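Local coordinates for protein iota-carrageenase (Alteromonas sp., PDB 1H80) that hydrolyses the internal beta-1,4 linkages of iota-carrageenan, a sulfated galactan of red algal cell walls, with inversion of anomeric configuration, at residues Ala158-Val164 with Gly192-Gly198; Gln229-Ile235 with Met256-Val261; Met250-His254 with Asp418-Lys422; Ser273-Ser279 with Ala406-Pro412; Gly280-Leu284 with Tyr341-Gly346. The contacts are given in a common frame with arbitrary orientation. Numbering follows the deposited sequence.

Contact 1. Residues Ala158-Val164 with Gly192-Gly198; sequences ASILVDV and GLIQTYG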
# COMPACT_ATOMS: atom_id res chain seq x y z
N ALA A 158 3.47 -2.97 4.32
CA ALA A 158 2.12 -2.51 4.04
C ALA A 158 1.25 -3.70 4.44
O ALA A 158 1.71 -4.84 4.44
CB ALA A 158 1.96 -2.22 2.55
N SER A 159 -0.01 -3.44 4.77
CA SER A 159 -0.90 -4.50 5.20
C SER A 159 -1.25 -5.52 4.13
O SER A 159 -1.40 -6.70 4.43
CB SER A 159 -2.17 -3.90 5.78
OG SER A 159 -1.87 -3.16 6.94
N ILE A 160 -1.40 -5.06 2.90
CA ILE A 160 -1.73 -5.96 1.80
C ILE A 160 -0.65 -5.83 0.75
O ILE A 160 -0.47 -4.78 0.13
CB ILE A 160 -3.11 -5.62 1.20
CG1 ILE A 160 -4.19 -5.73 2.29
CG2 ILE A 160 -3.44 -6.58 0.06
CD1 ILE A 160 -5.59 -5.42 1.84
N LEU A 161 0.09 -6.92 0.56
CA LEU A 161 1.17 -6.95 -0.40
C LEU A 161 0.69 -7.67 -1.65
O LEU A 161 0.50 -8.88 -1.65
CB LEU A 161 2.37 -7.70 0.20
CG LEU A 161 2.85 -7.16 1.55
CD1 LEU A 161 3.89 -8.09 2.15
CD2 LEU A 161 3.41 -5.76 1.37
N VAL A 162 0.48 -6.90 -2.72
CA VAL A 162 0.03 -7.45 -4.00
C VAL A 162 1.36 -7.75 -4.67
O VAL A 162 1.84 -7.02 -5.54
CB VAL A 162 -0.77 -6.40 -4.78
CG1 VAL A 162 -1.39 -7.02 -6.02
CG2 VAL A 162 -1.87 -5.82 -3.89
N ASP A 163 1.95 -8.87 -4.24
CA ASP A 163 3.28 -9.28 -4.65
C ASP A 163 3.46 -10.32 -5.75
O ASP A 163 2.50 -10.81 -6.35
CB ASP A 163 4.02 -9.77 -3.41
CG ASP A 163 5.42 -9.20 -3.29
OD1 ASP A 163 6.08 -9.00 -4.33
OD2 ASP A 163 5.86 -8.95 -2.14
N VAL A 164 4.72 -10.65 -5.98
CA VAL A 164 5.11 -11.64 -6.97
C VAL A 164 5.71 -12.82 -6.22
O VAL A 164 6.13 -12.69 -5.07
CB VAL A 164 6.16 -11.07 -7.96
CG1 VAL A 164 5.61 -9.85 -8.67
CG2 VAL A 164 7.45 -10.72 -7.23
N GLY A 192 1.78 1.44 4.88
CA GLY A 192 0.40 1.82 4.70
C GLY A 192 -0.48 0.63 4.40
O GLY A 192 -0.15 -0.50 4.76
N LEU A 193 -1.58 0.87 3.71
CA LEU A 193 -2.53 -0.19 3.42
C LEU A 193 -2.15 -1.15 2.30
O LEU A 193 -2.01 -2.35 2.54
CB LEU A 193 -3.89 0.45 3.15
CG LEU A 193 -5.12 -0.44 3.00
CD1 LEU A 193 -5.14 -1.54 4.05
CD2 LEU A 193 -6.36 0.44 3.11
N ILE A 194 -1.97 -0.63 1.09
CA ILE A 194 -1.63 -1.46 -0.06
C ILE A 194 -0.29 -1.10 -0.68
O ILE A 194 0.05 0.07 -0.79
CB ILE A 194 -2.63 -1.27 -1.22
CG1 ILE A 194 -4.07 -1.36 -0.73
CG2 ILE A 194 -2.35 -2.30 -2.32
CD1 ILE A 194 -4.44 -2.70 -0.15
N GLN A 195 0.48 -2.11 -1.05
CA GLN A 195 1.69 -1.85 -1.81
C GLN A 195 1.61 -2.86 -2.94
O GLN A 195 1.43 -4.05 -2.71
CB GLN A 195 3.00 -2.03 -1.03
CG GLN A 195 4.18 -1.71 -1.96
CD GLN A 195 5.42 -1.22 -1.26
OE1 GLN A 195 6.42 -0.89 -1.92
NE2 GLN A 195 5.39 -1.16 0.06
N THR A 196 1.72 -2.37 -4.17
CA THR A 196 1.62 -3.22 -5.35
C THR A 196 2.95 -3.44 -6.05
O THR A 196 3.68 -2.49 -6.30
CB THR A 196 0.66 -2.62 -6.38
OG1 THR A 196 1.22 -1.40 -6.91
CG2 THR A 196 -0.69 -2.31 -5.75
N TYR A 197 3.23 -4.69 -6.39
CA TYR A 197 4.46 -5.05 -7.09
C TYR A 197 4.12 -5.63 -8.45
O TYR A 197 4.62 -5.18 -9.48
CB TYR A 197 5.24 -6.06 -6.26
CG TYR A 197 5.61 -5.52 -4.90
CD1 TYR A 197 6.65 -4.61 -4.75
CD2 TYR A 197 4.91 -5.91 -3.76
CE1 TYR A 197 6.99 -4.10 -3.50
CE2 TYR A 197 5.23 -5.41 -2.50
CZ TYR A 197 6.27 -4.50 -2.38
OH TYR A 197 6.59 -4.01 -1.14
N GLY A 198 3.27 -6.65 -8.45
CA GLY A 198 2.86 -7.29 -9.68
C GLY A 198 1.35 -7.45 -9.63
O GLY A 198 0.82 -7.96 -8.64
O HOH W 1 0.01 -9.97 -6.97
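Parallel strands in successive turns of a solenoid meet in register, as A158-V164 and G192-G198 do. G192 opens the second segment with backbone angles suited to glycine; its O accepts from S159 N at 2.9 Å. At L193 the chain turns a corner, yet L193 O still takes the amide N of I160 at 2.8 Å. I194 lies beside I160 on the same face of the sheet, its CD1 3.5 Å from I160 CB and its CG2 3.9 Å from V162 CG2. The backbone of Q195 bonds both ways: its N donates to I160 O (3.1 Å) and its O accepts from V162 N (3.0 Å). T196 pairs with V162 on the face that carries the isoleucines. At Y197 the ladder ends in a fork, for V162 O receives both Y197 N (2.8 Å) and G198 N (3.3 Å), while the edge of the tyrosine ring meets L161 CD2. A water joins D163 O to G198 O, at 2.7 Å from each. With strand axes 5.0 Å apart and 14° from parallel, and I160 and I194 packed against strands 177-185 and 202-210 respectively, this is the stacked-coil geometry of a right-handed parallel beta-helix.

Contact 2. Residues Gln229-Ile235 with Met256-Val261; sequences QGGIRNI and MKNGDV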
# COMPACT_ATOMS: atom_id res chain seq x y z
N GLN A 229 10.33 -9.14 -14.84
CA GLN A 229 8.93 -9.53 -14.94
C GLN A 229 8.18 -8.93 -13.77
O GLN A 229 8.74 -8.70 -12.70
CB GLN A 229 8.79 -11.05 -14.90
CG GLN A 229 9.58 -11.76 -15.98
CD GLN A 229 9.56 -13.26 -15.83
OE1 GLN A 229 9.45 -13.78 -14.72
NE2 GLN A 229 9.69 -13.97 -16.94
N GLY A 230 6.89 -8.67 -13.97
CA GLY A 230 6.09 -8.09 -12.91
C GLY A 230 5.48 -6.77 -13.30
O GLY A 230 5.14 -6.56 -14.47
N GLY A 231 5.34 -5.89 -12.33
CA GLY A 231 4.74 -4.59 -12.59
C GLY A 231 3.23 -4.69 -12.55
O GLY A 231 2.67 -5.78 -12.42
N ILE A 232 2.56 -3.55 -12.69
CA ILE A 232 1.11 -3.52 -12.66
C ILE A 232 0.54 -2.94 -13.94
O ILE A 232 1.10 -2.02 -14.53
CB ILE A 232 0.59 -2.73 -11.43
CG1 ILE A 232 0.89 -1.24 -11.57
CG2 ILE A 232 1.25 -3.27 -10.16
CD1 ILE A 232 0.39 -0.41 -10.39
N ARG A 233 -0.59 -3.50 -14.37
CA ARG A 233 -1.26 -3.06 -15.59
C ARG A 233 -2.76 -3.16 -15.42
O ARG A 233 -3.25 -4.05 -14.72
CB ARG A 233 -0.86 -3.95 -16.77
CG ARG A 233 0.56 -3.79 -17.27
CD ARG A 233 1.02 -5.08 -17.92
NE ARG A 233 1.04 -6.14 -16.91
CZ ARG A 233 1.97 -6.24 -15.97
NH1 ARG A 233 2.97 -5.37 -15.93
NH2 ARG A 233 1.88 -7.19 -15.05
N ASN A 234 -3.48 -2.26 -16.07
CA ASN A 234 -4.93 -2.24 -16.03
C ASN A 234 -5.46 -2.27 -14.61
O ASN A 234 -6.25 -3.14 -14.23
CB ASN A 234 -5.47 -3.42 -16.84
CG ASN A 234 -4.94 -3.42 -18.26
OD1 ASN A 234 -5.10 -2.43 -18.99
ND2 ASN A 234 -4.31 -4.51 -18.67
N ILE A 235 -5.01 -1.30 -13.84
CA ILE A 235 -5.41 -1.16 -12.46
C ILE A 235 -6.47 -0.07 -12.36
O ILE A 235 -6.38 0.95 -13.04
CB ILE A 235 -4.21 -0.76 -11.57
CG1 ILE A 235 -3.11 -1.82 -11.69
CG2 ILE A 235 -4.65 -0.58 -10.13
CD1 ILE A 235 -3.54 -3.23 -11.32
N MET A 256 10.76 -0.47 -12.82
CA MET A 256 9.74 -1.20 -13.56
C MET A 256 8.88 -0.42 -14.56
O MET A 256 8.45 0.69 -14.30
CB MET A 256 8.82 -1.91 -12.57
CG MET A 256 7.64 -2.66 -13.17
SD MET A 256 8.11 -4.01 -14.28
CE MET A 256 9.30 -4.85 -13.26
N LYS A 257 8.64 -1.05 -15.71
CA LYS A 257 7.80 -0.47 -16.73
C LYS A 257 6.39 -1.00 -16.48
O LYS A 257 6.09 -2.16 -16.76
CB LYS A 257 8.27 -0.89 -18.13
CG LYS A 257 7.35 -0.39 -19.23
CD LYS A 257 7.90 -0.73 -20.60
CE LYS A 257 6.99 -0.21 -21.70
NZ LYS A 257 7.57 -0.42 -23.05
N ASN A 258 5.53 -0.14 -15.94
CA ASN A 258 4.16 -0.52 -15.63
C ASN A 258 3.19 -0.06 -16.71
O ASN A 258 3.56 0.69 -17.61
CB ASN A 258 3.75 0.09 -14.29
CG ASN A 258 4.62 -0.39 -13.15
OD1 ASN A 258 4.47 -1.52 -12.67
ND2 ASN A 258 5.54 0.46 -12.71
N GLY A 259 1.95 -0.53 -16.60
CA GLY A 259 0.93 -0.19 -17.56
C GLY A 259 -0.01 0.93 -17.15
O GLY A 259 0.39 1.87 -16.45
N ASP A 260 -1.26 0.82 -17.57
CA ASP A 260 -2.27 1.83 -17.29
C ASP A 260 -2.92 1.72 -15.93
O ASP A 260 -3.12 0.63 -15.40
CB ASP A 260 -3.36 1.80 -18.36
CG ASP A 260 -2.80 1.89 -19.77
OD1 ASP A 260 -1.66 2.37 -19.94
OD2 ASP A 260 -3.52 1.48 -20.71
N VAL A 261 -3.25 2.88 -15.37
CA VAL A 261 -3.89 2.97 -14.07
C VAL A 261 -4.90 4.10 -14.09
O VAL A 261 -4.61 5.19 -14.58
CB VAL A 261 -2.88 3.27 -12.93
CG1 VAL A 261 -3.60 3.36 -11.59
CG2 VAL A 261 -1.80 2.21 -12.89
O HOH W 2 4.10 -3.51 -17.95
O HOH W 3 -2.16 -1.57 -19.04
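Where strands of neighbouring turns bend out of a sheet, side chains and water can take over from backbone partners, as Q229-I235 and M256-V261 illustrate. The amide N of I232 is satisfied by a side chain, N258 OD1, at 2.8 Å; N258 ND2 donates to S347 O and T219 OG1, so both ends of that amide have partners. The ladder then becomes main-chain again: G259 N donates to I232 O at 2.7 Å, and past the corner at N234, I235 N donates to D260 O at 3.1 Å. R233 folds back along its own strand, with NH1 2.9 Å from G230 O, while its NE forms a salt bridge with D200. Water connects R233 NH1 (3.0 Å) to K257 O (2.7 Å), and a second water accepts from D260 N (2.9 Å) and donates weakly to N234 OD1 (3.1 Å). D260 OD1 looks elsewhere, to T350 N. Glycines permit the close approach: a side chain on G231 would strike M256 CG, and one on G259 R233 CG. V261 CG2 packs against I235 CB at 4.0 Å. Such a bend before the parallel pair I235-V261 is characteristic of a corner between two faces of a parallel beta-helix.

Contact 3. Residues Met250-His254 with Asp418-Lys422; sequences MFGPH and DYDVK. With CA (calcium ion), chain E.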
# COMPACT_ATOMS: atom_id res chain seq x y z
N MET A 250 -0.00 6.97 -4.54
CA MET A 250 1.36 7.29 -4.93
C MET A 250 1.87 6.38 -6.04
O MET A 250 1.61 5.18 -6.04
CB MET A 250 2.28 7.20 -3.71
CG MET A 250 3.75 7.39 -4.03
SD MET A 250 4.57 5.82 -4.36
CE MET A 250 5.55 5.68 -2.86
N PHE A 251 2.57 6.98 -7.00
CA PHE A 251 3.14 6.25 -8.12
C PHE A 251 4.65 6.36 -8.01
O PHE A 251 5.19 7.47 -7.93
CB PHE A 251 2.69 6.84 -9.46
CG PHE A 251 1.21 6.77 -9.70
CD1 PHE A 251 0.37 7.76 -9.20
CD2 PHE A 251 0.67 5.71 -10.41
CE1 PHE A 251 -1.01 7.69 -9.42
CE2 PHE A 251 -0.70 5.64 -10.63
CZ PHE A 251 -1.54 6.63 -10.14
N GLY A 252 5.32 5.22 -7.97
CA GLY A 252 6.77 5.20 -7.88
C GLY A 252 7.20 3.93 -8.58
O GLY A 252 7.36 2.89 -7.94
N PRO A 253 7.42 3.98 -9.90
CA PRO A 253 7.82 2.80 -10.67
C PRO A 253 9.23 2.28 -10.47
O PRO A 253 9.53 1.14 -10.84
CB PRO A 253 7.59 3.25 -12.11
CG PRO A 253 8.01 4.69 -12.06
CD PRO A 253 7.38 5.18 -10.76
N HIS A 254 10.10 3.08 -9.86
CA HIS A 254 11.48 2.67 -9.65
C HIS A 254 12.07 2.24 -11.00
O HIS A 254 12.21 3.07 -11.89
CB HIS A 254 11.55 1.53 -8.63
CG HIS A 254 11.39 1.98 -7.22
ND1 HIS A 254 12.42 1.97 -6.30
CD2 HIS A 254 10.32 2.51 -6.56
CE1 HIS A 254 12.00 2.46 -5.15
NE2 HIS A 254 10.73 2.79 -5.28
N ASP A 418 10.24 9.65 -18.99
CA ASP A 418 9.26 10.30 -18.14
C ASP A 418 7.89 9.70 -18.40
O ASP A 418 7.62 9.16 -19.47
CB ASP A 418 9.23 11.80 -18.42
CG ASP A 418 8.19 12.54 -17.60
OD1 ASP A 418 8.23 12.44 -16.36
OD2 ASP A 418 7.33 13.23 -18.19
N TYR A 419 7.02 9.77 -17.40
CA TYR A 419 5.67 9.28 -17.56
C TYR A 419 4.78 10.37 -16.97
O TYR A 419 5.25 11.21 -16.20
CB TYR A 419 5.46 7.94 -16.85
CG TYR A 419 5.51 7.98 -15.34
CD1 TYR A 419 6.73 7.95 -14.65
CD2 TYR A 419 4.34 8.03 -14.59
CE1 TYR A 419 6.77 7.98 -13.25
CE2 TYR A 419 4.36 8.05 -13.20
CZ TYR A 419 5.58 8.03 -12.54
OH TYR A 419 5.60 8.07 -11.16
N ASP A 420 3.51 10.37 -17.35
CA ASP A 420 2.61 11.39 -16.85
C ASP A 420 1.42 10.87 -16.09
O ASP A 420 0.75 9.92 -16.50
CB ASP A 420 2.11 12.27 -17.99
CG ASP A 420 3.23 12.94 -18.76
OD1 ASP A 420 4.16 13.47 -18.11
OD2 ASP A 420 3.18 12.93 -20.00
N VAL A 421 1.16 11.49 -14.95
CA VAL A 421 0.01 11.15 -14.13
C VAL A 421 -0.89 12.36 -14.31
O VAL A 421 -0.68 13.40 -13.68
CB VAL A 421 0.40 10.99 -12.65
CG1 VAL A 421 -0.84 10.80 -11.80
CG2 VAL A 421 1.33 9.79 -12.49
N LYS A 422 -1.87 12.24 -15.19
CA LYS A 422 -2.78 13.33 -15.47
C LYS A 422 -3.84 13.42 -14.38
O LYS A 422 -4.50 12.43 -14.06
CB LYS A 422 -3.45 13.15 -16.83
CG LYS A 422 -2.47 13.18 -18.01
CD LYS A 422 -3.22 13.27 -19.34
CE LYS A 422 -2.28 13.52 -20.52
NZ LYS A 422 -1.89 12.27 -21.24
CA CA E . 5.73 13.59 -16.22
O HOH W 4 3.53 14.07 -15.09
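Segments of a solenoid need not be sheet neighbours to fit together: M250-H254 and D418-K422 face each other with CA atoms more than 8 Å apart, and four side chains fill the gap. Strand 250-252 belongs to one sheet of the beta-helix and strand 421-429 to another, and F251 and V421 meet between them. V421 lies over one face of the F251 ring in a CH-pi contact, with V421 CG2 4.3 Å from the ring centroid and 23° off the normal; V421 CG1 adds a contact of 3.9 Å to F251 CE1. The tip of the Y419 ring slots into the hollow between F251 and P253, Y419 OH coming to 3.4 Å from P253 CD and 3.6 Å from F251 CB, while P253 CG rests 3.7 Å from Y419 CE1. F348 completes the cluster, meeting the F251 ring edge-to-face and also touching the Y419 ring. A calcium ion is held by D418 OD1 and OD2 (2.8 and 2.6 Å), Y419 O (2.4 Å), D420 OD1 (2.5 Å), T411 and a water. The hydroxyl of Y419 bonds to D278 O. Apolar and CH-pi contact thus joins the segments, while ionic coordination fixes the backbone from which Y419 projects.

Contact 4. Residues Ser273-Ser279 with Ala406-Pro412; sequences SAVRSDS and AVIDTTP. With CA (calcium ion), chain E.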
# COMPACT_ATOMS: atom_id res chain seq x y z
N SER A 273 0.26 15.22 0.58
CA SER A 273 -0.48 15.58 -0.62
C SER A 273 -1.49 14.46 -0.83
O SER A 273 -1.41 13.43 -0.15
CB SER A 273 0.44 15.70 -1.83
OG SER A 273 1.00 14.45 -2.20
N ALA A 274 -2.43 14.65 -1.74
CA ALA A 274 -3.42 13.61 -1.99
C ALA A 274 -2.84 12.59 -2.96
O ALA A 274 -2.98 11.38 -2.79
CB ALA A 274 -4.69 14.23 -2.56
N VAL A 275 -2.18 13.10 -3.99
CA VAL A 275 -1.56 12.26 -5.01
C VAL A 275 -0.09 12.62 -5.11
O VAL A 275 0.28 13.79 -5.05
CB VAL A 275 -2.22 12.47 -6.39
CG1 VAL A 275 -1.57 11.55 -7.42
CG2 VAL A 275 -3.71 12.21 -6.30
N ARG A 276 0.74 11.60 -5.25
CA ARG A 276 2.17 11.81 -5.36
C ARG A 276 2.75 10.89 -6.43
O ARG A 276 2.45 9.71 -6.46
CB ARG A 276 2.85 11.53 -4.03
CG ARG A 276 4.36 11.48 -4.11
CD ARG A 276 4.96 11.15 -2.76
NE ARG A 276 6.23 10.45 -2.90
CZ ARG A 276 6.90 9.92 -1.88
NH1 ARG A 276 6.43 10.02 -0.65
NH2 ARG A 276 8.04 9.28 -2.10
N SER A 277 3.57 11.46 -7.30
CA SER A 277 4.21 10.69 -8.35
C SER A 277 5.71 10.94 -8.32
O SER A 277 6.16 12.09 -8.37
CB SER A 277 3.63 11.08 -9.72
OG SER A 277 2.25 10.78 -9.78
N ASP A 278 6.47 9.86 -8.22
CA ASP A 278 7.93 9.94 -8.17
C ASP A 278 8.52 9.55 -9.51
O ASP A 278 7.95 8.74 -10.24
CB ASP A 278 8.50 9.00 -7.11
CG ASP A 278 8.08 9.36 -5.70
OD1 ASP A 278 7.45 10.42 -5.51
OD2 ASP A 278 8.41 8.58 -4.78
N SER A 279 9.67 10.11 -9.82
CA SER A 279 10.34 9.77 -11.06
C SER A 279 10.85 8.34 -11.00
O SER A 279 11.18 7.83 -9.92
CB SER A 279 11.52 10.72 -11.30
OG SER A 279 12.26 10.32 -12.44
N ALA A 406 -1.81 19.61 -2.97
CA ALA A 406 -2.87 18.69 -3.34
C ALA A 406 -2.20 17.57 -4.13
O ALA A 406 -2.51 16.39 -3.97
CB ALA A 406 -3.91 19.39 -4.21
N VAL A 407 -1.26 17.96 -4.99
CA VAL A 407 -0.55 17.02 -5.84
C VAL A 407 0.95 17.29 -5.87
O VAL A 407 1.39 18.43 -5.95
CB VAL A 407 -1.08 17.09 -7.28
CG1 VAL A 407 -0.26 16.17 -8.19
CG2 VAL A 407 -2.55 16.71 -7.32
N ILE A 408 1.72 16.21 -5.80
CA ILE A 408 3.17 16.31 -5.89
C ILE A 408 3.55 15.43 -7.07
O ILE A 408 3.18 14.26 -7.14
CB ILE A 408 3.87 15.79 -4.62
CG1 ILE A 408 3.54 16.72 -3.44
CG2 ILE A 408 5.38 15.75 -4.83
CD1 ILE A 408 4.15 16.28 -2.12
N ASP A 409 4.26 16.02 -8.03
CA ASP A 409 4.68 15.28 -9.21
C ASP A 409 6.14 15.62 -9.48
O ASP A 409 6.44 16.70 -10.00
CB ASP A 409 3.85 15.68 -10.42
CG ASP A 409 4.19 14.87 -11.67
OD1 ASP A 409 5.35 14.44 -11.79
OD2 ASP A 409 3.29 14.68 -12.52
N THR A 410 7.04 14.71 -9.12
CA THR A 410 8.46 14.95 -9.32
C THR A 410 9.02 14.18 -10.52
O THR A 410 10.20 13.88 -10.56
CB THR A 410 9.27 14.59 -8.06
OG1 THR A 410 9.03 13.23 -7.70
CG2 THR A 410 8.89 15.50 -6.90
N THR A 411 8.16 13.87 -11.49
CA THR A 411 8.62 13.18 -12.69
C THR A 411 9.26 14.24 -13.58
O THR A 411 8.78 15.37 -13.65
CB THR A 411 7.46 12.51 -13.45
OG1 THR A 411 6.51 13.50 -13.86
CG2 THR A 411 6.76 11.47 -12.57
N PRO A 412 10.36 13.89 -14.25
CA PRO A 412 11.07 14.83 -15.13
C PRO A 412 10.32 15.20 -16.41
O PRO A 412 10.41 14.50 -17.42
CB PRO A 412 12.37 14.08 -15.43
CG PRO A 412 11.91 12.66 -15.48
CD PRO A 412 11.01 12.56 -14.27
CA CA E . 5.73 13.59 -16.22
O HOH W 5 1.29 13.20 -9.22
O HOH W 6 7.52 13.03 -5.43
O HOH W 7 11.23 11.80 -7.75
O HOH W 4 3.53 14.07 -15.09
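The strongest charge pairing lies within one segment: R276 and D278 of S273-S279 form a salt bridge with NE to OD1 at 2.9 Å and NH2 to OD2 at 2.8 Å. On A406-P412, D409 OD1 accepts from T411 N (2.9 Å) in an Asx turn and from T411 OG1 (2.6 Å), an atom that binds calcium at 2.5 Å. D409 OD2 reaches the metal at second hand, through a coordinated water 2.7 Å away. Between the segments runs a parallel ladder: A274 N to A406 O (2.8 Å), I408 N to V275 O (2.9 Å), S277 N to I408 O (2.8 Å) and T410 N to S277 O (2.9 Å). Waters extend it, one joining S277 OG to I408 O and another D278 OD1 to T410 OG1. Packing comes last. I408 CG1 lies 3.6 Å from S273 OG, V407 CG2 is 4.4 Å from V275 CB, and P412 CD touches S279 OG at 3.2 Å. The case shows a regular ladder leading into a metal site. In the parallel sheet that forms one face of the beta-helix, strand 275-277 sits between 250-252 and 407-409, and V275 and V407 pack inward on strands 351-359 and 421-429 respectively.

Contact 5. Residues Gly280-Leu284 with Tyr341-Gly346; sequences GFVEL and YGIEPG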
# COMPACT_ATOMS: atom_id res chain seq x y z
N GLY A 280 10.88 7.68 -12.15
CA GLY A 280 11.42 6.34 -12.17
C GLY A 280 12.92 6.59 -12.13
O GLY A 280 13.36 7.68 -12.49
N PHE A 281 13.69 5.62 -11.67
CA PHE A 281 15.13 5.80 -11.61
C PHE A 281 15.86 4.48 -11.73
O PHE A 281 15.27 3.41 -11.56
CB PHE A 281 15.54 6.50 -10.31
CG PHE A 281 15.17 5.74 -9.07
CD1 PHE A 281 13.87 5.80 -8.56
CD2 PHE A 281 16.11 4.97 -8.40
CE1 PHE A 281 13.52 5.10 -7.42
CE2 PHE A 281 15.77 4.26 -7.25
CZ PHE A 281 14.47 4.33 -6.76
N VAL A 282 17.15 4.56 -12.02
CA VAL A 282 17.96 3.37 -12.17
C VAL A 282 19.01 3.30 -11.07
O VAL A 282 19.50 4.33 -10.60
CB VAL A 282 18.67 3.34 -13.53
CG1 VAL A 282 18.62 1.95 -14.09
CG2 VAL A 282 18.01 4.32 -14.49
N GLU A 283 19.35 2.08 -10.66
CA GLU A 283 20.32 1.87 -9.60
C GLU A 283 21.37 0.83 -10.00
O GLU A 283 21.02 -0.26 -10.46
CB GLU A 283 19.60 1.40 -8.34
CG GLU A 283 20.02 2.09 -7.06
CD GLU A 283 19.22 1.61 -5.87
OE1 GLU A 283 19.37 0.43 -5.49
OE2 GLU A 283 18.44 2.41 -5.32
N LEU A 284 22.64 1.18 -9.83
CA LEU A 284 23.73 0.27 -10.16
C LEU A 284 24.31 -0.33 -8.88
O LEU A 284 24.50 0.37 -7.89
CB LEU A 284 24.83 1.00 -10.93
CG LEU A 284 24.43 1.64 -12.27
CD1 LEU A 284 25.64 2.31 -12.90
CD2 LEU A 284 23.86 0.57 -13.19
N TYR A 341 23.98 -1.13 -19.22
CA TYR A 341 23.30 -2.14 -18.41
C TYR A 341 21.97 -2.60 -18.99
O TYR A 341 21.40 -3.60 -18.55
CB TYR A 341 23.06 -1.61 -16.99
CG TYR A 341 24.32 -1.44 -16.17
CD1 TYR A 341 25.14 -0.33 -16.32
CD2 TYR A 341 24.69 -2.41 -15.23
CE1 TYR A 341 26.30 -0.18 -15.56
CE2 TYR A 341 25.84 -2.27 -14.47
CZ TYR A 341 26.64 -1.15 -14.63
OH TYR A 341 27.78 -1.01 -13.87
N GLY A 342 21.47 -1.88 -19.99
CA GLY A 342 20.20 -2.25 -20.60
C GLY A 342 19.02 -1.85 -19.71
O GLY A 342 17.86 -1.97 -20.11
N ILE A 343 19.32 -1.38 -18.50
CA ILE A 343 18.25 -0.91 -17.60
C ILE A 343 17.88 0.53 -17.94
O ILE A 343 18.64 1.25 -18.60
CB ILE A 343 18.65 -0.96 -16.12
CG1 ILE A 343 19.89 -0.14 -15.78
CG2 ILE A 343 18.95 -2.38 -15.62
CD1 ILE A 343 20.22 -0.16 -14.28
N GLU A 344 16.70 0.92 -17.46
CA GLU A 344 16.17 2.27 -17.67
C GLU A 344 15.14 2.63 -16.60
O GLU A 344 14.54 1.75 -15.99
CB GLU A 344 15.57 2.38 -19.06
CG GLU A 344 14.09 2.00 -19.12
CD GLU A 344 13.45 2.42 -20.44
OE1 GLU A 344 12.89 3.58 -20.54
OE2 GLU A 344 13.47 1.63 -21.45
N PRO A 345 14.94 3.93 -16.35
CA PRO A 345 13.96 4.34 -15.34
C PRO A 345 12.57 3.76 -15.57
O PRO A 345 12.09 3.69 -16.71
CB PRO A 345 13.99 5.87 -15.43
CG PRO A 345 14.48 6.14 -16.82
CD PRO A 345 15.54 5.10 -17.01
N GLY A 346 11.95 3.33 -14.49
CA GLY A 346 10.62 2.76 -14.58
C GLY A 346 9.61 3.81 -15.01
O GLY A 346 9.92 5.00 -15.08
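L284 lays its CD2 methyl squarely over the ring of Y341, 3.3 Å from the centroid and 6° off the ring normal, a CH-pi contact at the outer end of the G280-L284 and Y341-G346 pair. The same L284 CD2 is 3.9 Å from I343 CD1, so the leucine bridges two residues of the opposite segment. V282, also turned toward that segment, brings its CG2 to 3.6 Å from P345 CD. V282 and P345 both also touch L334 of helix 331-340. Toward the body of the protein the two chains close up and the side chains shrink: P345 CB is 3.5 Å from G280 O, and G280 CA makes a CA-H...O contact of 3.5 Å with G346 O. A side chain on G280 would collide with that carbonyl. The chains run in roughly opposite directions, 155° apart, yet they are joined by packing rather than by a beta ladder. Several backbone groups bond to other parts of the chain, V282 to V327, L284 to A325, and both F281 and G346 to H254. In this excursion from the solenoid, then, two segments are held side by side mainly by apolar and CH-pi contacts, with one CA-H...O contact.

How the contacts relate
Read together, the contacts differ in depth as well as chemistry. Contact 1, about 5 Å from the chain centre to its own centre, is central and buried; contact 3 is buried though farther out, contacts 2 and 4 are partly buried, and contact 5, about 23 Å out, is the outermost. Contacts 1 and 4 are both regular parallel ladders, yet only contact 4 runs into a calcium site, which it shares with contact 3. Contact 2 is a bend patched by side chain and water, and I232 packs on T196 and Y197 of contact 1. Contact 3 is the hub: F251 and P253 touch V261 and N258 of contact 2, F251 O meets D278 N of contact 4, and H254 O meets F281 N and G346 N of contact 5.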